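Local coordinates for protein-glutamate methylesterase/protein-glutamine glutaminase (Thermotoga maritima, PDB 3SFT) that removes methyl esters from specific glutamates of chemoreceptors and probably deamidates specific glutamines, the chain being the C-terminal catalytic domain, at residues K118-Y123 with K147-T152; A176-P181 with P186-E191. All blocks are in the same frame, centred on the assembly; numbering follows the deposited sequence.

Contact 1 of 2, residues K118-Y123 with K147-T152; sequences KAAEIY and KFYGGT
Lys147 NZ is gripped by two oxygens, and the backbone it secures is the turn from which Tyr149 reaches Ala120 and Glu121. One oxygen is Gly151 O, 2.8 Å from Lys147 NZ and met in the carbonyl plane at 156°; the other belongs to the carboxylate of Asp177, which adds a salt bridge. The turn is a Schellman motif that ends the helix: Gly150 N bonds back to Lys147 O at 2.9 Å and Gly151 N to Val146 O. Gly150 has positive phi, where a CB would jam against the preceding carbonyl oxygen. With CG beside its own backbone N (chi1 -76°), Tyr149 leans over the neighbouring helix. Tyr149 CD2 lies 3.7 Å from Ala120 O and also touches the small Ala120 methyl. Glu121 CA sits over one ring face, while Phe148 CD2 stands 4.0 Å above the plane of the Tyr149 ring on the other. Glu121 runs beside the tyrosine, Glu121 CG 3.9 Å from Tyr149 OH and the carboxylate turned 22° from the ring. Helix 112-123 thus meets the C-terminal turn of helix 140-148, where the chain enters strand 152-156 and completes a beta-alpha-beta unit of the doubly wound alpha/beta fold.

Contact 2 of 2, residues A176-P181 with P186-E191; sequences ADYVLP and PEKLIE
Lys188 lays its aliphatic chain over one face of the Tyr178 ring, with CD 4.1 Å from the centroid of that ring and only 11° off its normal, a CH-pi contact. This contact joins the edge strand 178-180 of the parallel sheet to the C-terminal helix 185-192 in a doubly wound alpha/beta fold. Tyr178 and Leu180 both point toward the helix and receive different stretches of the same lysine. Leu180 CD1 meets the root of the chain, 3.6 Å from Lys188 CB, the two side chains crossing at about a right angle. Bends at chi2 and chi3, after a first torsion that sets CG opposite the backbone N (chi1 180°), fold the Lys188 chain across the tyrosine. A lysine suits this place at the surface, since its methylenes pack while its ammonium group meets the carboxylate of Glu191, about one turn along the same helix. Shortening Lys188 to an alanine would probably uncover the tyrosine face and leave that carboxylate without its mate. Ile154 touches both Tyr178 and Lys188, and Leu192 touches the tyrosine. Within the helix, Lys188 NZ forms a salt bridge at 2.8 Å to Glu191 OE2, met on the anti side, 33° out of the carboxylate plane.

In the fold
The two contacts, centres about 17 Å apart, share no helix or strand, but both pack around the same parallel sheet. Contact 1 is partly buried: it sets helix 112-123 against the turn that ends helix 140-148, with Ala120 on its inner side and exposed Glu121 outside. Contact 2 is a surface contact between the edge strand 178-180 and the last helix. Both centre on a tyrosine, but in contact 1 the ring lies against a helix backbone, while in contact 2 it is overlaid by a charged residue's hydrocarbon chain. Strand 152-156 lies next to strand 178-180, and Thr152 CG2 touches Tyr178 CE2 at 3.9 Å, bringing the two regions together.

Contact 1 of 2, residues K118-Y123 with K147-T152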
ATOM      1  N   LYS A 118      -4.978   8.767  -5.622  1.00 23.49           N
ATOM      2  CA  LYS A 118      -4.052   9.882  -5.552  1.00 22.48           C
ATOM      3  C   LYS A 118      -2.662   9.515  -6.056  1.00 22.54           C
ATOM      4  O   LYS A 118      -2.110  10.227  -6.892  1.00 22.06           O
ATOM      5  CB  LYS A 118      -3.985  10.441  -4.127  1.00 24.19           C
ATOM      6  CG  LYS A 118      -5.290  11.054  -3.651  1.00 24.98           C
ATOM      7  CD  LYS A 118      -5.808  12.068  -4.667  1.00 28.02           C
ATOM      8  CE  LYS A 118      -7.138  12.666  -4.236  1.00 31.20           C
ATOM      9  NZ  LYS A 118      -8.177  11.624  -4.045  1.00 33.76           N
ATOM     10  N   ALA A 119      -2.116   8.386  -5.593  1.00 21.61           N
ATOM     11  CA  ALA A 119      -0.776   7.952  -6.008  1.00 20.96           C
ATOM     12  C   ALA A 119      -0.651   7.744  -7.513  1.00 21.69           C
ATOM     13  O   ALA A 119       0.303   8.207  -8.129  1.00 21.04           O
ATOM     14  CB  ALA A 119      -0.362   6.685  -5.271  1.00 18.94           C
ATOM     15  N   ALA A 120      -1.628   7.057  -8.099  1.00 23.17           N
ATOM     16  CA  ALA A 120      -1.633   6.776  -9.529  1.00 24.90           C
ATOM     17  C   ALA A 120      -1.623   8.041 -10.380  1.00 27.73           C
ATOM     18  O   ALA A 120      -0.904   8.125 -11.373  1.00 28.75           O
ATOM     19  CB  ALA A 120      -2.833   5.921  -9.884  1.00 22.68           C
ATOM     20  N   GLU A 121      -2.422   9.023  -9.984  1.00 30.15           N
ATOM     21  CA  GLU A 121      -2.511  10.281 -10.713  1.00 32.87           C
ATOM     22  C   GLU A 121      -1.178  11.039 -10.706  1.00 32.01           C
ATOM     23  O   GLU A 121      -0.844  11.728 -11.673  1.00 31.94           O
ATOM     24  CB  GLU A 121      -3.618  11.135 -10.107  1.00 36.69           C
ATOM     25  CG  GLU A 121      -4.310  12.058 -11.091  1.00 46.63           C
ATOM     26  CD  GLU A 121      -5.640  12.590 -10.559  1.00 52.46           C
ATOM     27  OE1 GLU A 121      -6.365  11.827  -9.877  1.00 54.40           O
ATOM     28  OE2 GLU A 121      -5.961  13.769 -10.827  1.00 55.93           O
ATOM     29  N   ILE A 122      -0.415  10.888  -9.625  1.00 29.62           N
ATOM     30  CA  ILE A 122       0.877  11.554  -9.480  1.00 27.93           C
ATOM     31  C   ILE A 122       2.022  10.775 -10.118  1.00 26.90           C
ATOM     32  O   ILE A 122       2.771  11.318 -10.931  1.00 27.06           O
ATOM     33  CB  ILE A 122       1.233  11.781  -7.989  1.00 28.25           C
ATOM     34  CG1 ILE A 122       0.213  12.710  -7.328  1.00 29.78           C
ATOM     35  CG2 ILE A 122       2.635  12.361  -7.861  1.00 26.06           C
ATOM     36  CD1 ILE A 122       0.453  12.913  -5.845  1.00 29.80           C
ATOM     37  N   TYR A 123       2.167   9.512  -9.726  1.00 24.62           N
ATOM     38  CA  TYR A 123       3.239   8.663 -10.230  1.00 23.44           C
ATOM     39  C   TYR A 123       2.968   7.970 -11.567  1.00 23.16           C
ATOM     40  O   TYR A 123       3.898   7.511 -12.228  1.00 22.02           O
ATOM     41  CB  TYR A 123       3.632   7.637  -9.167  1.00 21.93           C
ATOM     42  CG  TYR A 123       4.280   8.248  -7.941  1.00 21.33           C
ATOM     43  CD1 TYR A 123       5.667   8.282  -7.805  1.00 22.03           C
ATOM     44  CD2 TYR A 123       3.505   8.788  -6.916  1.00 19.33           C
ATOM     45  CE1 TYR A 123       6.269   8.843  -6.674  1.00 23.38           C
ATOM     46  CE2 TYR A 123       4.093   9.347  -5.786  1.00 21.69           C
ATOM     47  CZ  TYR A 123       5.471   9.371  -5.671  1.00 22.92           C
ATOM     48  OH  TYR A 123       6.048   9.924  -4.553  1.00 25.93           O
ATOM     49  N   LYS A 147      -3.716   0.702 -13.297  1.00 15.80           N
ATOM     50  CA  LYS A 147      -3.568   0.162 -14.640  1.00 16.88           C
ATOM     51  C   LYS A 147      -3.908   1.203 -15.705  1.00 17.12           C
ATOM     52  O   LYS A 147      -3.247   1.271 -16.737  1.00 15.89           O
ATOM     53  CB  LYS A 147      -4.421  -1.100 -14.831  1.00 14.13           C
ATOM     54  CG  LYS A 147      -4.004  -2.292 -13.967  1.00 15.22           C
ATOM     55  CD  LYS A 147      -2.500  -2.586 -14.048  1.00 13.19           C
ATOM     56  CE  LYS A 147      -2.036  -2.774 -15.484  1.00 15.12           C
ATOM     57  NZ  LYS A 147      -0.581  -3.082 -15.525  1.00 13.90           N
ATOM     58  N   PHE A 148      -4.929   2.016 -15.441  1.00 19.22           N
ATOM     59  CA  PHE A 148      -5.346   3.072 -16.369  1.00 22.28           C
ATOM     60  C   PHE A 148      -4.168   4.014 -16.666  1.00 23.65           C
ATOM     61  O   PHE A 148      -4.048   4.533 -17.777  1.00 23.64           O
ATOM     62  CB  PHE A 148      -6.528   3.862 -15.785  1.00 22.86           C
ATOM     63  CG  PHE A 148      -7.056   4.942 -16.697  1.00 27.36           C
ATOM     64  CD1 PHE A 148      -7.966   4.637 -17.706  1.00 28.74           C
ATOM     65  CD2 PHE A 148      -6.641   6.268 -16.549  1.00 27.89           C
ATOM     66  CE1 PHE A 148      -8.455   5.633 -18.560  1.00 30.83           C
ATOM     67  CE2 PHE A 148      -7.120   7.271 -17.393  1.00 27.88           C
ATOM     68  CZ  PHE A 148      -8.030   6.954 -18.403  1.00 29.20           C
ATOM     69  N   TYR A 149      -3.292   4.203 -15.681  1.00 23.20           N
ATOM     70  CA  TYR A 149      -2.129   5.072 -15.834  1.00 24.83           C
ATOM     71  C   TYR A 149      -0.836   4.331 -16.195  1.00 24.58           C
ATOM     72  O   TYR A 149       0.254   4.899 -16.115  1.00 25.07           O
ATOM     73  CB  TYR A 149      -1.925   5.919 -14.578  1.00 26.85           C
ATOM     74  CG  TYR A 149      -2.902   7.066 -14.469  1.00 30.93           C
ATOM     75  CD1 TYR A 149      -2.889   8.103 -15.402  1.00 33.01           C
ATOM     76  CD2 TYR A 149      -3.850   7.110 -13.448  1.00 31.52           C
ATOM     77  CE1 TYR A 149      -3.791   9.155 -15.323  1.00 33.59           C
ATOM     78  CE2 TYR A 149      -4.761   8.159 -13.360  1.00 33.66           C
ATOM     79  CZ  TYR A 149      -4.724   9.179 -14.301  1.00 35.21           C
ATOM     80  OH  TYR A 149      -5.619  10.222 -14.223  1.00 38.02           O
ATOM     81  N   GLY A 150      -0.955   3.064 -16.582  1.00 20.63           N
ATOM     82  CA  GLY A 150       0.221   2.302 -16.964  1.00 18.85           C
ATOM     83  C   GLY A 150       1.066   1.756 -15.831  1.00 17.55           C
ATOM     84  O   GLY A 150       2.186   1.297 -16.057  1.00 16.28           O
ATOM     85  N   GLY A 151       0.538   1.808 -14.610  1.00 16.80           N
ATOM     86  CA  GLY A 151       1.265   1.286 -13.466  1.00 16.02           C
ATOM     87  C   GLY A 151       1.270  -0.235 -13.429  1.00 17.01           C
ATOM     88  O   GLY A 151       0.758  -0.892 -14.343  1.00 15.44           O
ATOM     89  N   THR A 152       1.802  -0.790 -12.345  1.00 16.28           N
ATOM     90  CA  THR A 152       1.914  -2.233 -12.168  1.00 16.77           C
ATOM     91  C   THR A 152       1.163  -2.695 -10.915  1.00 15.86           C
ATOM     92  O   THR A 152       1.212  -2.042  -9.873  1.00 15.44           O
ATOM     93  CB  THR A 152       3.407  -2.636 -12.064  1.00 18.61           C
ATOM     94  OG1 THR A 152       4.075  -2.315 -13.296  1.00 21.01           O
ATOM     95  CG2 THR A 152       3.554  -4.128 -11.782  1.00 19.36           C
TER

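Contact 2 of 2, residues A176-P181 with P186-E191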
ATOM      1  N   ALA A 176      -4.450  -7.744 -12.132  1.00 19.25           N
ATOM      2  CA  ALA A 176      -3.194  -8.241 -11.583  1.00 19.88           C
ATOM      3  C   ALA A 176      -2.152  -8.618 -12.634  1.00 19.42           C
ATOM      4  O   ALA A 176      -2.428  -9.384 -13.551  1.00 19.98           O
ATOM      5  CB  ALA A 176      -3.453  -9.429 -10.648  1.00 17.18           C
ATOM      6  N   ASP A 177      -0.960  -8.046 -12.506  1.00 18.97           N
ATOM      7  CA  ASP A 177       0.136  -8.357 -13.416  1.00 21.07           C
ATOM      8  C   ASP A 177       0.896  -9.537 -12.821  1.00 20.35           C
ATOM      9  O   ASP A 177       1.509 -10.314 -13.543  1.00 21.56           O
ATOM     10  CB  ASP A 177       1.082  -7.163 -13.575  1.00 20.12           C
ATOM     11  CG  ASP A 177       0.411  -5.971 -14.219  1.00 20.27           C
ATOM     12  OD1 ASP A 177      -0.072  -6.099 -15.362  1.00 22.14           O
ATOM     13  OD2 ASP A 177       0.365  -4.903 -13.579  1.00 20.71           O
ATOM     14  N   TYR A 178       0.844  -9.649 -11.496  1.00 20.41           N
ATOM     15  CA  TYR A 178       1.507 -10.723 -10.762  1.00 21.06           C
ATOM     16  C   TYR A 178       0.624 -11.217  -9.620  1.00 22.09           C
ATOM     17  O   TYR A 178      -0.072 -10.434  -8.969  1.00 22.25           O
ATOM     18  CB  TYR A 178       2.834 -10.234 -10.161  1.00 21.61           C
ATOM     19  CG  TYR A 178       3.817  -9.686 -11.164  1.00 25.06           C
ATOM     20  CD1 TYR A 178       4.626 -10.539 -11.919  1.00 25.50           C
ATOM     21  CD2 TYR A 178       3.934  -8.313 -11.370  1.00 25.66           C
ATOM     22  CE1 TYR A 178       5.527 -10.035 -12.856  1.00 25.98           C
ATOM     23  CE2 TYR A 178       4.829  -7.800 -12.304  1.00 27.33           C
ATOM     24  CZ  TYR A 178       5.620  -8.665 -13.042  1.00 27.30           C
ATOM     25  OH  TYR A 178       6.489  -8.153 -13.979  1.00 29.61           O
ATOM     26  N   VAL A 179       0.631 -12.528  -9.412  1.00 22.48           N
ATOM     27  CA  VAL A 179      -0.112 -13.154  -8.326  1.00 21.67           C
ATOM     28  C   VAL A 179       0.993 -13.906  -7.600  1.00 21.12           C
ATOM     29  O   VAL A 179       1.510 -14.900  -8.107  1.00 22.24           O
ATOM     30  CB  VAL A 179      -1.185 -14.131  -8.852  1.00 21.08           C
ATOM     31  CG1 VAL A 179      -1.933 -14.763  -7.681  1.00 18.60           C
ATOM     32  CG2 VAL A 179      -2.166 -13.386  -9.759  1.00 18.99           C
ATOM     33  N   LEU A 180       1.387 -13.402  -6.436  1.00 21.32           N
ATOM     34  CA  LEU A 180       2.494 -13.999  -5.695  1.00 21.34           C
ATOM     35  C   LEU A 180       2.266 -14.204  -4.210  1.00 20.77           C
ATOM     36  O   LEU A 180       1.602 -13.401  -3.555  1.00 20.69           O
ATOM     37  CB  LEU A 180       3.730 -13.103  -5.842  1.00 21.54           C
ATOM     38  CG  LEU A 180       4.255 -12.747  -7.233  1.00 21.31           C
ATOM     39  CD1 LEU A 180       5.122 -11.510  -7.131  1.00 22.73           C
ATOM     40  CD2 LEU A 180       5.038 -13.909  -7.817  1.00 21.82           C
ATOM     41  N   PRO A 181       2.805 -15.302  -3.655  1.00 20.17           N
ATOM     42  CA  PRO A 181       2.630 -15.527  -2.218  1.00 18.71           C
ATOM     43  C   PRO A 181       3.431 -14.401  -1.559  1.00 18.58           C
ATOM     44  O   PRO A 181       4.387 -13.896  -2.147  1.00 19.52           O
ATOM     45  CB  PRO A 181       3.253 -16.906  -2.009  1.00 16.53           C
ATOM     46  CG  PRO A 181       4.251 -17.024  -3.120  1.00 19.22           C
ATOM     47  CD  PRO A 181       3.500 -16.435  -4.287  1.00 18.71           C
ATOM     48  N   PRO A 186       8.500  -9.343  -1.866  1.00 20.00           N
ATOM     49  CA  PRO A 186       9.665  -8.469  -1.651  1.00 20.11           C
ATOM     50  C   PRO A 186      10.665  -8.591  -2.795  1.00 21.46           C
ATOM     51  O   PRO A 186      11.237  -7.599  -3.248  1.00 21.02           O
ATOM     52  CB  PRO A 186      10.287  -9.041  -0.376  1.00 20.55           C
ATOM     53  CG  PRO A 186       9.145  -9.590   0.345  1.00 20.20           C
ATOM     54  CD  PRO A 186       8.330 -10.256  -0.722  1.00 18.42           C
ATOM     55  N   GLU A 187      10.868  -9.824  -3.248  1.00 22.43           N
ATOM     56  CA  GLU A 187      11.807 -10.120  -4.329  1.00 24.89           C
ATOM     57  C   GLU A 187      11.353  -9.475  -5.625  1.00 24.76           C
ATOM     58  O   GLU A 187      12.163  -8.915  -6.360  1.00 25.84           O
ATOM     59  CB  GLU A 187      11.956 -11.639  -4.499  1.00 26.32           C
ATOM     60  CG  GLU A 187      12.295 -12.353  -3.180  1.00 31.16           C
ATOM     61  CD  GLU A 187      12.248 -13.874  -3.256  1.00 33.28           C
ATOM     62  OE1 GLU A 187      12.775 -14.515  -2.323  1.00 35.49           O
ATOM     63  OE2 GLU A 187      11.678 -14.430  -4.222  1.00 36.55           O
ATOM     64  N   LYS A 188      10.049  -9.532  -5.887  1.00 23.34           N
ATOM     65  CA  LYS A 188       9.494  -8.937  -7.094  1.00 22.11           C
ATOM     66  C   LYS A 188       9.627  -7.415  -7.032  1.00 22.51           C
ATOM     67  O   LYS A 188       9.979  -6.782  -8.027  1.00 22.37           O
ATOM     68  CB  LYS A 188       8.032  -9.353  -7.272  1.00 20.01           C
ATOM     69  CG  LYS A 188       7.349  -8.775  -8.504  1.00 21.90           C
ATOM     70  CD  LYS A 188       8.110  -9.074  -9.793  1.00 24.64           C
ATOM     71  CE  LYS A 188       8.146 -10.558 -10.109  1.00 25.90           C
ATOM     72  NZ  LYS A 188       8.806 -10.809 -11.421  1.00 29.35           N
ATOM     73  N   LEU A 189       9.369  -6.838  -5.857  1.00 22.16           N
ATOM     74  CA  LEU A 189       9.470  -5.389  -5.676  1.00 22.80           C
ATOM     75  C   LEU A 189      10.896  -4.914  -5.936  1.00 24.78           C
ATOM     76  O   LEU A 189      11.107  -3.913  -6.623  1.00 25.37           O
ATOM     77  CB  LEU A 189       9.022  -4.969  -4.267  1.00 18.13           C
ATOM     78  CG  LEU A 189       7.523  -5.091  -3.961  1.00 17.20           C
ATOM     79  CD1 LEU A 189       7.230  -4.638  -2.528  1.00 12.36           C
ATOM     80  CD2 LEU A 189       6.724  -4.266  -4.968  1.00 14.75           C
ATOM     81  N   ILE A 190      11.867  -5.654  -5.407  1.00 26.32           N
ATOM     82  CA  ILE A 190      13.277  -5.325  -5.581  1.00 29.26           C
ATOM     83  C   ILE A 190      13.682  -5.303  -7.058  1.00 30.73           C
ATOM     84  O   ILE A 190      14.488  -4.466  -7.463  1.00 30.65           O
ATOM     85  CB  ILE A 190      14.186  -6.295  -4.773  1.00 29.55           C
ATOM     86  CG1 ILE A 190      14.029  -6.011  -3.279  1.00 27.48           C
ATOM     87  CG2 ILE A 190      15.662  -6.141  -5.180  1.00 30.16           C
ATOM     88  CD1 ILE A 190      14.677  -7.038  -2.391  1.00 30.01           C
ATOM     89  N   GLU A 191      13.106  -6.186  -7.870  1.00 33.46           N
ATOM     90  CA  GLU A 191      13.456  -6.191  -9.286  1.00 36.73           C
ATOM     91  C   GLU A 191      12.632  -5.232 -10.149  1.00 35.99           C
ATOM     92  O   GLU A 191      13.035  -4.896 -11.260  1.00 36.88           O
ATOM     93  CB  GLU A 191      13.483  -7.613  -9.866  1.00 40.70           C
ATOM     94  CG  GLU A 191      12.239  -8.448  -9.660  1.00 45.75           C
ATOM     95  CD  GLU A 191      12.393  -9.862 -10.210  1.00 49.57           C
ATOM     96  OE1 GLU A 191      13.333 -10.578  -9.791  1.00 51.83           O
ATOM     97  OE2 GLU A 191      11.571 -10.266 -11.060  1.00 51.47           O
TER